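PDB 4HW0: DNA-binding protein Sso10a-2 from Sulfolobus solfataricus, which binds DNA, probably through its winged-helix domain, pairs through an antiparallel coiled coil, and probably helps to compact and organise archaeal chromatin. Local coordinates for residues Arg8-Met11 with Glu12-Asp16; Ala41-Tyr44 with Leu45-Val49; Gly71-Leu74 with Arg75-Glu79; Ile78-Phe81 with Ile82-Glu86. All coordinates share one frame; numbering follows the deposited sequence. Where two conformers were deposited one is given.

Contact 1: residues Arg8-Met11 with Glu12-Asp16; sequences RGTM and EIMFD
Arg8 reaches along the first turns of helix 10-18 and meets Glu12, Ile13 and Asp16 in turn. Its guanidinium is held at one end by a salt bridge, NH1 of Arg8 lying 2.7 Å from OD2 of Asp16 with an N-H...O angle of 155°. The oxygen sits in the guanidinium plane but is approached on its anti side, 32° out of the carboxylate plane. Over one face of the same group lies CG1 of Ile13, 4.1 Å above its centre. A bend at chi3 (-63°) turns the end of the arginine toward Asp16, and NH1 also bonds Ala34 O. Glu12 crosses the arginine chain at about a right angle, its CD 3.5 Å from CG of Arg8, so that it meets the methylenes and not the charge. The acid's own mate is Arg85 of helix 69-98, which salt-bridges OE1. Gly9 is the N-cap of helix 10-18, a helix of the winged helix-turn-helix fold. Its carbonyl starts the i to i+4 ladder, O of Gly9 taking N of Ile13 at 3.1 Å, while a water accepts from Gly9 N. The next rungs run from Met14 N to Thr10 O and from Phe15 N to Met11 O. Ile13 also lays CG1 3.5 Å from O of Gly9. Selenomethionine Met14 starts toward the preceding turn, with CG 3.2 Å from O of Thr10, then leads off to Tyr44 and Leu48 of helix 38-50 and to Leu99 of the second subunit.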
loop_
_atom_site.group_PDB
_atom_site.type_symbol
_atom_site.label_atom_id
_atom_site.label_comp_id
_atom_site.label_asym_id
_atom_site.label_seq_id
_atom_site.Cartn_x
_atom_site.Cartn_y
_atom_site.Cartn_z
ATOM N N ARG A 8 9.127 -1.510 -12.093
ATOM C CA ARG A 8 9.586 -1.653 -10.709
ATOM C C ARG A 8 10.101 -0.351 -10.255
ATOM O O ARG A 8 10.699 0.365 -11.016
ATOM C CB ARG A 8 10.716 -2.671 -10.635
ATOM C CG ARG A 8 10.261 -4.099 -10.765
ATOM C CD ARG A 8 11.440 -5.063 -10.831
ATOM N NE ARG A 8 12.249 -4.830 -12.005
ATOM C CZ ARG A 8 13.420 -5.411 -12.240
ATOM N NH1 ARG A 8 13.946 -6.261 -11.374
ATOM N NH2 ARG A 8 14.100 -5.094 -13.330
ATOM N N GLY A 9 9.859 -0.056 -8.999
ATOM C CA GLY A 9 10.490 1.081 -8.367
ATOM C C GLY A 9 11.846 0.710 -7.813
ATOM O O GLY A 9 12.361 -0.384 -8.028
ATOM N N THR A 10 12.443 1.690 -7.167
ATOM C CA THR A 10 13.767 1.594 -6.665
ATOM C C THR A 10 13.926 0.490 -5.638
ATOM O O THR A 10 14.930 -0.216 -5.678
ATOM C CB THR A 10 14.184 2.958 -6.023
ATOM O OG1 THR A 10 14.365 3.924 -7.091
ATOM C CG2 THR A 10 15.501 2.833 -5.342
HETATM N N MSE A 11 12.930 0.330 -4.744
HETATM C CA MSE A 11 13.016 -0.594 -3.627
HETATM C C MSE A 11 13.081 -1.985 -4.229
HETATM O O MSE A 11 13.920 -2.839 -3.898
HETATM C CB MSE A 11 11.884 -0.462 -2.567
HETATM C CG MSE A 11 12.262 0.665 -1.614
HETATM SE SE MSE A 11 10.834 0.739 -0.246
HETATM C CE MSE A 11 11.394 2.465 0.623
ATOM N N GLU A 12 12.200 -2.236 -5.137
ATOM C CA GLU A 12 12.146 -3.516 -5.741
ATOM C C GLU A 12 13.347 -3.897 -6.589
ATOM O O GLU A 12 13.725 -5.052 -6.648
ATOM C CB GLU A 12 10.881 -3.615 -6.527
ATOM C CG GLU A 12 10.660 -4.995 -7.070
ATOM C CD GLU A 12 9.222 -5.155 -7.567
ATOM O OE1 GLU A 12 8.402 -4.166 -7.528
ATOM O OE2 GLU A 12 8.981 -6.285 -7.994
ATOM N N ILE A 13 13.930 -2.943 -7.300
ATOM C CA ILE A 13 15.147 -3.259 -8.018
ATOM C C ILE A 13 16.216 -3.648 -7.040
ATOM O O ILE A 13 16.980 -4.536 -7.247
ATOM C CB ILE A 13 15.563 -2.051 -8.925
ATOM C CG1 ILE A 13 14.615 -1.982 -10.108
ATOM C CG2 ILE A 13 16.962 -2.230 -9.503
ATOM C CD1 ILE A 13 14.651 -0.655 -10.849
HETATM N N MSE A 14 16.327 -2.869 -5.956
HETATM C CA MSE A 14 17.323 -3.193 -4.952
HETATM C C MSE A 14 17.148 -4.579 -4.414
HETATM O O MSE A 14 18.106 -5.304 -4.187
HETATM C CB MSE A 14 17.259 -2.153 -3.816
HETATM C CG MSE A 14 17.716 -0.803 -4.212
HETATM SE SE MSE A 14 17.745 0.401 -2.627
HETATM C CE MSE A 14 19.198 1.539 -3.156
ATOM N N PHE A 15 15.916 -4.971 -4.149
ATOM C CA PHE A 15 15.620 -6.317 -3.687
ATOM C C PHE A 15 16.100 -7.329 -4.694
ATOM O O PHE A 15 16.723 -8.330 -4.325
ATOM C CB PHE A 15 14.126 -6.511 -3.396
ATOM C CG PHE A 15 13.724 -7.930 -3.111
ATOM C CD1 PHE A 15 14.055 -8.521 -1.929
ATOM C CD2 PHE A 15 13.015 -8.664 -4.016
ATOM C CE1 PHE A 15 13.717 -9.857 -1.637
ATOM C CE2 PHE A 15 12.586 -9.953 -3.717
ATOM C CZ PHE A 15 12.974 -10.569 -2.522
ATOM N N ASP A 16 15.786 -7.075 -5.959
ATOM C CA ASP A 16 16.202 -8.011 -7.026
ATOM C C ASP A 16 17.717 -8.113 -7.196
ATOM O O ASP A 16 18.241 -9.154 -7.438
ATOM C CB ASP A 16 15.518 -7.652 -8.334
ATOM C CG ASP A 16 14.021 -8.047 -8.336
ATOM O OD1 ASP A 16 13.688 -9.063 -7.686
ATOM O OD2 ASP A 16 13.206 -7.337 -8.956
HETATM O O HOH W 1 8.301 -1.767 -7.235
#

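Contact 2: residues Ala41-Tyr44 with Leu45-Val49; sequences AQKY and LDQLV
Leu45 leans back on Ala41 one turn earlier, and this pair supplies the apolar part of the contact. The methyl CB of Ala41 stands 4.4 Å from CD1 of Leu45, a loose touch, while CG of Leu45 comes within 3.2 Å of O of Ala41. With CG beside the backbone N (chi1 -71°), the leucine is swung back along the helix over that carbonyl. Four backbone bonds form the regular i to i+4 ladder: Leu45 N to Ala41 O is short at 2.8 Å, and Asp46, Gln47 and Leu48 bond Gln42, Lys43 and Tyr44 in the same way. On the polar side, Lys43 and Gln47 run side by side and point the same way, CE of Lys43 lying 3.8 Å from NE2 of Gln47; this is van der Waals contact. Gln47 CG also rests 3.3 Å from O of Lys43. Asp46 turns its carboxylate to Lys50, with which it forms a salt bridge. An alanine in place of Leu45 would probably leave a gap beside Ala41 and strip Ile27, Leu54 and Tyr65 of a shared apolar partner. Helix 38-50 precedes the 54-59/62-67 hairpin, or wing, and so is probably the recognition helix: Ala41 and Leu45 face helix 27-34, Tyr44 packs on helix 10-18, where its hydroxyl probably hydrogen-bonds Thr10, and Leu45 and Leu48 meet strand 54-59, with Leu45 and Val49 also touching Tyr65 of strand 62-67.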
loop_
_atom_site.group_PDB
_atom_site.type_symbol
_atom_site.label_atom_id
_atom_site.label_comp_id
_atom_site.label_asym_id
_atom_site.label_seq_id
_atom_site.Cartn_x
_atom_site.Cartn_y
_atom_site.Cartn_z
ATOM N N ALA A 41 22.289 -1.034 -13.470
ATOM C CA ALA A 41 23.010 -1.810 -12.474
ATOM C C ALA A 41 24.084 -0.955 -11.818
ATOM O O ALA A 41 24.219 -0.936 -10.595
ATOM C CB ALA A 41 23.642 -3.038 -13.077
ATOM N N GLN A 42 24.840 -0.210 -12.629
ATOM C CA GLN A 42 25.928 0.629 -12.090
ATOM C C GLN A 42 25.392 1.643 -11.065
ATOM O O GLN A 42 25.969 1.854 -9.946
ATOM C CB GLN A 42 26.584 1.373 -13.272
ATOM C CG GLN A 42 28.028 1.469 -13.180
ATOM C CD GLN A 42 28.590 0.092 -12.984
ATOM O OE1 GLN A 42 29.472 -0.115 -12.153
ATOM N NE2 GLN A 42 28.032 -0.880 -13.705
ATOM N N LYS A 43 24.284 2.287 -11.427
ATOM C CA LYS A 43 23.701 3.265 -10.497
ATOM C C LYS A 43 23.276 2.640 -9.139
ATOM O O LYS A 43 23.572 3.152 -8.031
ATOM C CB LYS A 43 22.499 3.883 -11.163
ATOM C CG LYS A 43 21.816 4.867 -10.243
ATOM C CD LYS A 43 20.444 5.280 -10.692
ATOM C CE LYS A 43 19.897 6.396 -9.806
ATOM N NZ LYS A 43 18.727 7.012 -10.481
ATOM N N TYR A 44 22.485 1.575 -9.215
ATOM C CA TYR A 44 22.018 0.914 -7.997
ATOM C C TYR A 44 23.076 0.252 -7.188
ATOM O O TYR A 44 23.028 0.316 -5.954
ATOM C CB TYR A 44 20.967 -0.148 -8.342
ATOM C CG TYR A 44 19.655 0.501 -8.621
ATOM C CD1 TYR A 44 19.360 1.057 -9.858
ATOM C CD2 TYR A 44 18.700 0.532 -7.644
ATOM C CE1 TYR A 44 18.154 1.640 -10.109
ATOM C CE2 TYR A 44 17.474 1.091 -7.882
ATOM C CZ TYR A 44 17.202 1.641 -9.115
ATOM O OH TYR A 44 15.983 2.229 -9.293
ATOM N N LEU A 45 24.031 -0.400 -7.835
ATOM C CA LEU A 45 25.137 -0.984 -7.096
ATOM C C LEU A 45 25.835 0.093 -6.285
ATOM O O LEU A 45 26.215 -0.162 -5.168
ATOM C CB LEU A 45 26.102 -1.668 -7.993
ATOM C CG LEU A 45 25.556 -2.980 -8.588
ATOM C CD1 LEU A 45 26.424 -3.408 -9.743
ATOM C CD2 LEU A 45 25.488 -4.061 -7.539
ATOM N N ASP A 46 26.079 1.230 -6.911
ATOM C CA ASP A 46 26.772 2.292 -6.221
ATOM C C ASP A 46 26.011 2.824 -4.998
ATOM O O ASP A 46 26.585 3.000 -3.930
ATOM C CB ASP A 46 27.112 3.440 -7.130
ATOM C CG ASP A 46 28.018 4.467 -6.357
ATOM O OD1 ASP A 46 29.144 4.082 -5.877
ATOM O OD2 ASP A 46 27.551 5.578 -6.119
ATOM N N GLN A 47 24.712 2.977 -5.155
ATOM C CA GLN A 47 23.824 3.290 -4.070
ATOM C C GLN A 47 23.857 2.273 -2.923
ATOM O O GLN A 47 23.964 2.651 -1.751
ATOM C CB GLN A 47 22.426 3.520 -4.543
ATOM C CG GLN A 47 22.301 4.780 -5.424
ATOM C CD GLN A 47 20.865 5.137 -5.628
ATOM O OE1 GLN A 47 19.982 4.249 -5.531
ATOM N NE2 GLN A 47 20.600 6.373 -6.047
ATOM N N LEU A 48 23.833 1.005 -3.259
ATOM C CA LEU A 48 23.869 -0.073 -2.252
ATOM C C LEU A 48 25.181 -0.114 -1.516
ATOM O O LEU A 48 25.220 -0.400 -0.305
ATOM C CB LEU A 48 23.590 -1.425 -2.964
ATOM C CG LEU A 48 22.139 -1.574 -3.355
ATOM C CD1 LEU A 48 21.862 -2.778 -4.240
ATOM C CD2 LEU A 48 21.204 -1.636 -2.138
ATOM N N VAL A 49 26.284 0.149 -2.214
ATOM C CA VAL A 49 27.609 0.297 -1.511
ATOM C C VAL A 49 27.572 1.496 -0.604
ATOM O O VAL A 49 27.961 1.411 0.601
ATOM C CB VAL A 49 28.778 0.394 -2.523
ATOM C CG1 VAL A 49 30.074 0.708 -1.818
ATOM C CG2 VAL A 49 28.899 -0.904 -3.375
#

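Contact 3: residues Gly71-Leu74 with Arg75-Glu79; sequences GKLL and RTHIE
Leu74 and Ile78, one turn apart on helix 69-98, form the close-packed side of this contact. Their CD1 methyls lie 3.9 Å from each other, and CG1 of Ile78 comes within 3.3 Å of O of Leu74. Leu74 sends CG away from its own N (chi1 180°), which carries its branch forward along the helix to meet CD1 of Ile78. Both residues are buried. Next to them at the subunit interface, the His77 ring lies with one face over O of Leu73, the oxygen 3.2 Å above the ring plane and displaced toward its rim, while the same oxygen accepts N of His77. A glycine in place of His77 would probably uncover this carbonyl and leave Leu98 of the second subunit without part of its packing surface. The solvent side is looser: Thr76 is exposed, with OG1 3.1 Å from O of Lys72, which also accepts Thr76 N. Arg75 lies toward helix 10-18, packing on Phe15, and in one of two conformers its NH1 meets OE1 of Glu79 at 3.1 Å in a salt bridge. Leu74 and Ile78 also face helix 10-18, through Leu18 and Phe15, and both meet Val95 of the second subunit, consistent with the two-stranded antiparallel coiled coil, here at the end joined to the winged-helix domain.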
loop_
_atom_site.group_PDB
_atom_site.type_symbol
_atom_site.label_atom_id
_atom_site.label_comp_id
_atom_site.label_asym_id
_atom_site.label_seq_id
_atom_site.Cartn_x
_atom_site.Cartn_y
_atom_site.Cartn_z
ATOM N N GLY A 71 22.801 -5.237 4.622
ATOM C CA GLY A 71 22.200 -5.611 3.291
ATOM C C GLY A 71 21.229 -6.755 3.358
ATOM O O GLY A 71 20.214 -6.752 2.696
ATOM N N LYS A 72 21.512 -7.749 4.191
ATOM C CA LYS A 72 20.595 -8.856 4.380
ATOM C C LYS A 72 19.298 -8.363 5.005
ATOM O O LYS A 72 18.233 -8.828 4.670
ATOM C CB LYS A 72 21.214 -9.958 5.288
ATOM C CG LYS A 72 22.308 -10.713 4.603
ATOM C CD LYS A 72 23.075 -11.579 5.569
ATOM C CE LYS A 72 24.278 -12.174 4.883
ATOM N NZ LYS A 72 25.028 -12.967 5.892
ATOM N N LEU A 73 19.411 -7.456 5.961
ATOM C CA LEU A 73 18.267 -6.854 6.606
ATOM C C LEU A 73 17.492 -5.996 5.665
ATOM O O LEU A 73 16.271 -6.048 5.644
ATOM C CB LEU A 73 18.673 -5.998 7.760
ATOM C CG LEU A 73 19.063 -6.860 8.953
ATOM C CD1 LEU A 73 20.123 -6.311 9.908
ATOM C CD2 LEU A 73 17.827 -7.228 9.753
ATOM N N LEU A 74 18.189 -5.260 4.816
ATOM C CA LEU A 74 17.506 -4.481 3.790
ATOM C C LEU A 74 16.713 -5.376 2.845
ATOM O O LEU A 74 15.563 -5.102 2.539
ATOM C CB LEU A 74 18.519 -3.627 3.044
ATOM C CG LEU A 74 17.976 -2.742 1.927
ATOM C CD1 LEU A 74 16.937 -1.756 2.414
ATOM C CD2 LEU A 74 19.143 -2.049 1.197
ATOM N N ARG A 75 17.334 -6.451 2.388
ATOM C CA ARG A 75 16.647 -7.458 1.513
ATOM C C ARG A 75 15.367 -7.987 2.166
ATOM O O ARG A 75 14.317 -8.010 1.559
ATOM C CB ARG A 75 17.616 -8.624 1.173
ATOM C CG ARG A 75 17.071 -9.832 0.371
ATOM C CD ARG A 75 17.767 -11.174 0.666
ATOM N NE ARG A 75 17.217 -12.355 -0.035
ATOM C CZ ARG A 75 15.966 -12.800 0.098
ATOM N NH1 ARG A 75 15.092 -12.195 0.931
ATOM N NH2 ARG A 75 15.594 -13.848 -0.592
ATOM N N THR A 76 15.458 -8.394 3.427
ATOM C CA THR A 76 14.340 -8.915 4.200
ATOM C C THR A 76 13.232 -7.867 4.316
ATOM O O THR A 76 12.048 -8.142 4.106
ATOM C CB THR A 76 14.871 -9.311 5.587
ATOM O OG1 THR A 76 15.677 -10.473 5.376
ATOM C CG2 THR A 76 13.762 -9.649 6.548
ATOM N N HIS A 77 13.602 -6.629 4.652
ATOM C CA HIS A 77 12.586 -5.581 4.786
ATOM C C HIS A 77 11.902 -5.200 3.495
ATOM O O HIS A 77 10.686 -4.936 3.498
ATOM C CB HIS A 77 13.171 -4.362 5.437
ATOM C CG HIS A 77 13.556 -4.589 6.845
ATOM N ND1 HIS A 77 13.041 -5.586 7.626
ATOM C CD2 HIS A 77 14.447 -3.951 7.616
ATOM C CE1 HIS A 77 13.596 -5.558 8.818
ATOM N NE2 HIS A 77 14.481 -4.594 8.821
ATOM N N ILE A 78 12.658 -5.166 2.411
ATOM C CA ILE A 78 12.026 -4.904 1.118
ATOM C C ILE A 78 11.082 -6.038 0.793
ATOM O O ILE A 78 9.988 -5.820 0.276
ATOM C CB ILE A 78 13.001 -4.639 -0.005
ATOM C CG1 ILE A 78 13.896 -3.436 0.264
ATOM C CG2 ILE A 78 12.242 -4.318 -1.246
ATOM C CD1 ILE A 78 15.070 -3.232 -0.682
ATOM N N GLU A 79 11.513 -7.253 1.050
ATOM C CA GLU A 79 10.659 -8.424 0.752
ATOM C C GLU A 79 9.313 -8.278 1.466
ATOM O O GLU A 79 8.254 -8.548 0.900
ATOM C CB GLU A 79 11.382 -9.702 1.170
ATOM C CG GLU A 79 10.625 -10.943 0.731
ATOM C CD GLU A 79 11.422 -12.215 0.954
ATOM O OE1 GLU A 79 12.163 -12.286 1.958
ATOM O OE2 GLU A 79 11.274 -13.150 0.108
#

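Contact 4: residues Ile78-Phe81 with Ile82-Glu86; sequences IEEF and IKIRE
Phe81 and Arg85 lie obliquely against each other one turn apart, with ring and guanidinium planes 69° from parallel. CE1 of Phe81 is 4.0 Å from CD of Arg85, and equally far from its NH1. A bend at chi3 (63°) folds the arginine's end back toward the ring, while NH2 goes on to a salt bridge with Glu12 of helix 10-18. CD1 of Phe81 also comes 3.4 Å from N of Ile82. These residues belong to the long helix that makes the two-stranded antiparallel coiled coil: Phe81 and Arg85 pack on Leu88 of the second subunit, and Ile84 meets Ile84 of that subunit. Glu80 points away at first, then bends at chi2 (67°), bringing its carboxylate back toward Lys83 and Ile84. NZ of Lys83 lies 3.0 Å from OE1 of Glu80, on the syn lone pair, in a salt bridge. OE2 of Glu80 is 3.7 Å from CD1 of Ile84, whose chain it crosses at a slant. On another side of the helix, CD1 of Ile82 touches CG2 of Ile78 at 3.8 Å, next to Phe15 of helix 10-18.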
loop_
_atom_site.group_PDB
_atom_site.type_symbol
_atom_site.label_atom_id
_atom_site.label_comp_id
_atom_site.label_asym_id
_atom_site.label_seq_id
_atom_site.Cartn_x
_atom_site.Cartn_y
_atom_site.Cartn_z
ATOM N N ILE A 78 12.658 -5.166 2.411
ATOM C CA ILE A 78 12.026 -4.904 1.118
ATOM C C ILE A 78 11.082 -6.038 0.793
ATOM O O ILE A 78 9.988 -5.820 0.276
ATOM C CB ILE A 78 13.001 -4.639 -0.005
ATOM C CG1 ILE A 78 13.896 -3.436 0.264
ATOM C CG2 ILE A 78 12.242 -4.318 -1.246
ATOM C CD1 ILE A 78 15.070 -3.232 -0.682
ATOM N N GLU A 79 11.513 -7.253 1.050
ATOM C CA GLU A 79 10.659 -8.424 0.752
ATOM C C GLU A 79 9.313 -8.278 1.466
ATOM O O GLU A 79 8.254 -8.548 0.900
ATOM C CB GLU A 79 11.382 -9.702 1.170
ATOM C CG GLU A 79 10.625 -10.943 0.731
ATOM C CD GLU A 79 11.422 -12.215 0.954
ATOM O OE1 GLU A 79 12.163 -12.286 1.958
ATOM O OE2 GLU A 79 11.274 -13.150 0.108
ATOM N N GLU A 80 9.388 -7.900 2.746
ATOM C CA GLU A 80 8.214 -7.726 3.589
ATOM C C GLU A 80 7.316 -6.610 3.030
ATOM O O GLU A 80 6.093 -6.787 2.912
ATOM C CB GLU A 80 8.650 -7.592 5.034
ATOM C CG GLU A 80 7.482 -7.393 5.987
ATOM C CD GLU A 80 6.528 -8.623 6.133
ATOM O OE1 GLU A 80 6.758 -9.674 5.477
ATOM O OE2 GLU A 80 5.571 -8.530 6.966
ATOM N N PHE A 81 7.923 -5.497 2.574
ATOM C CA PHE A 81 7.184 -4.396 1.920
ATOM C C PHE A 81 6.417 -4.882 0.689
ATOM O O PHE A 81 5.228 -4.583 0.487
ATOM C CB PHE A 81 8.128 -3.216 1.584
ATOM C CG PHE A 81 7.510 -2.181 0.707
ATOM C CD1 PHE A 81 7.510 -2.337 -0.692
ATOM C CD2 PHE A 81 6.888 -1.100 1.238
ATOM C CE1 PHE A 81 6.897 -1.398 -1.499
ATOM C CE2 PHE A 81 6.294 -0.149 0.434
ATOM C CZ PHE A 81 6.274 -0.309 -0.948
ATOM N N ILE A 82 7.102 -5.656 -0.124
ATOM C CA ILE A 82 6.500 -6.140 -1.364
ATOM C C ILE A 82 5.305 -7.044 -1.131
ATOM O O ILE A 82 4.249 -6.904 -1.746
ATOM C CB ILE A 82 7.585 -6.836 -2.207
ATOM C CG1 ILE A 82 8.519 -5.784 -2.778
ATOM C CG2 ILE A 82 6.970 -7.687 -3.319
ATOM C CD1 ILE A 82 9.783 -6.402 -3.331
ATOM N N LYS A 83 5.453 -7.939 -0.190
ATOM C CA LYS A 83 4.418 -8.848 0.161
ATOM C C LYS A 83 3.191 -8.094 0.737
ATOM O O LYS A 83 2.074 -8.347 0.348
ATOM C CB LYS A 83 4.980 -9.867 1.158
ATOM C CG LYS A 83 3.962 -10.644 1.962
ATOM C CD LYS A 83 4.619 -11.439 3.083
ATOM C CE LYS A 83 3.784 -11.453 4.349
ATOM N NZ LYS A 83 4.625 -11.835 5.531
ATOM N N ILE A 84 3.397 -7.144 1.627
ATOM C CA ILE A 84 2.257 -6.351 2.123
ATOM C C ILE A 84 1.599 -5.535 1.013
ATOM O O ILE A 84 0.379 -5.369 0.976
ATOM C CB ILE A 84 2.710 -5.396 3.270
ATOM C CG1 ILE A 84 3.180 -6.242 4.472
ATOM C CG2 ILE A 84 1.560 -4.519 3.716
ATOM C CD1 ILE A 84 3.994 -5.503 5.518
ATOM N N ARG A 85 2.405 -5.003 0.101
ATOM C CA ARG A 85 1.867 -4.220 -0.991
ATOM C C ARG A 85 0.946 -5.074 -1.849
ATOM O O ARG A 85 -0.090 -4.587 -2.337
ATOM C CB ARG A 85 2.980 -3.618 -1.839
ATOM C CG ARG A 85 2.512 -2.679 -2.946
ATOM C CD ARG A 85 3.678 -2.178 -3.782
ATOM N NE ARG A 85 4.314 -3.311 -4.466
ATOM C CZ ARG A 85 5.411 -3.226 -5.207
ATOM N NH1 ARG A 85 6.013 -2.045 -5.392
ATOM N NH2 ARG A 85 5.888 -4.326 -5.762
ATOM N N GLU A 86 1.326 -6.328 -2.053
ATOM C CA GLU A 86 0.477 -7.242 -2.793
ATOM C C GLU A 86 -0.839 -7.435 -2.078
ATOM O O GLU A 86 -1.873 -7.521 -2.714
ATOM C CB GLU A 86 1.151 -8.656 -2.975
ATOM C CG GLU A 86 2.168 -8.689 -4.131
ATOM C CD GLU A 86 1.558 -8.154 -5.472
ATOM O OE1 GLU A 86 0.516 -8.728 -5.876
ATOM O OE2 GLU A 86 2.042 -7.138 -6.096
#

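How the contacts relate
The contacts follow one another along the chain from 1 to 4, all within the winged helix-turn-helix range. Contact 1 lies on helix 10-18, contact 2 on helix 38-50, and contacts 3 and 4 are successive turns of helix 69-98, sharing Ile78 and Glu79. The centre of contact 1 is about 12 Å from that of contact 2 and 11 Å from those of contacts 3 and 4, and it touches all three. Contacts 2 and 3, about 16 Å apart, meet through Leu48 and Leu74; contacts 2 and 4, about 21 Å apart, do not touch. Helix 69-98, which packs on helix 10-18 and on the second subunit, links the probable DNA-binding domain to the coiled coil.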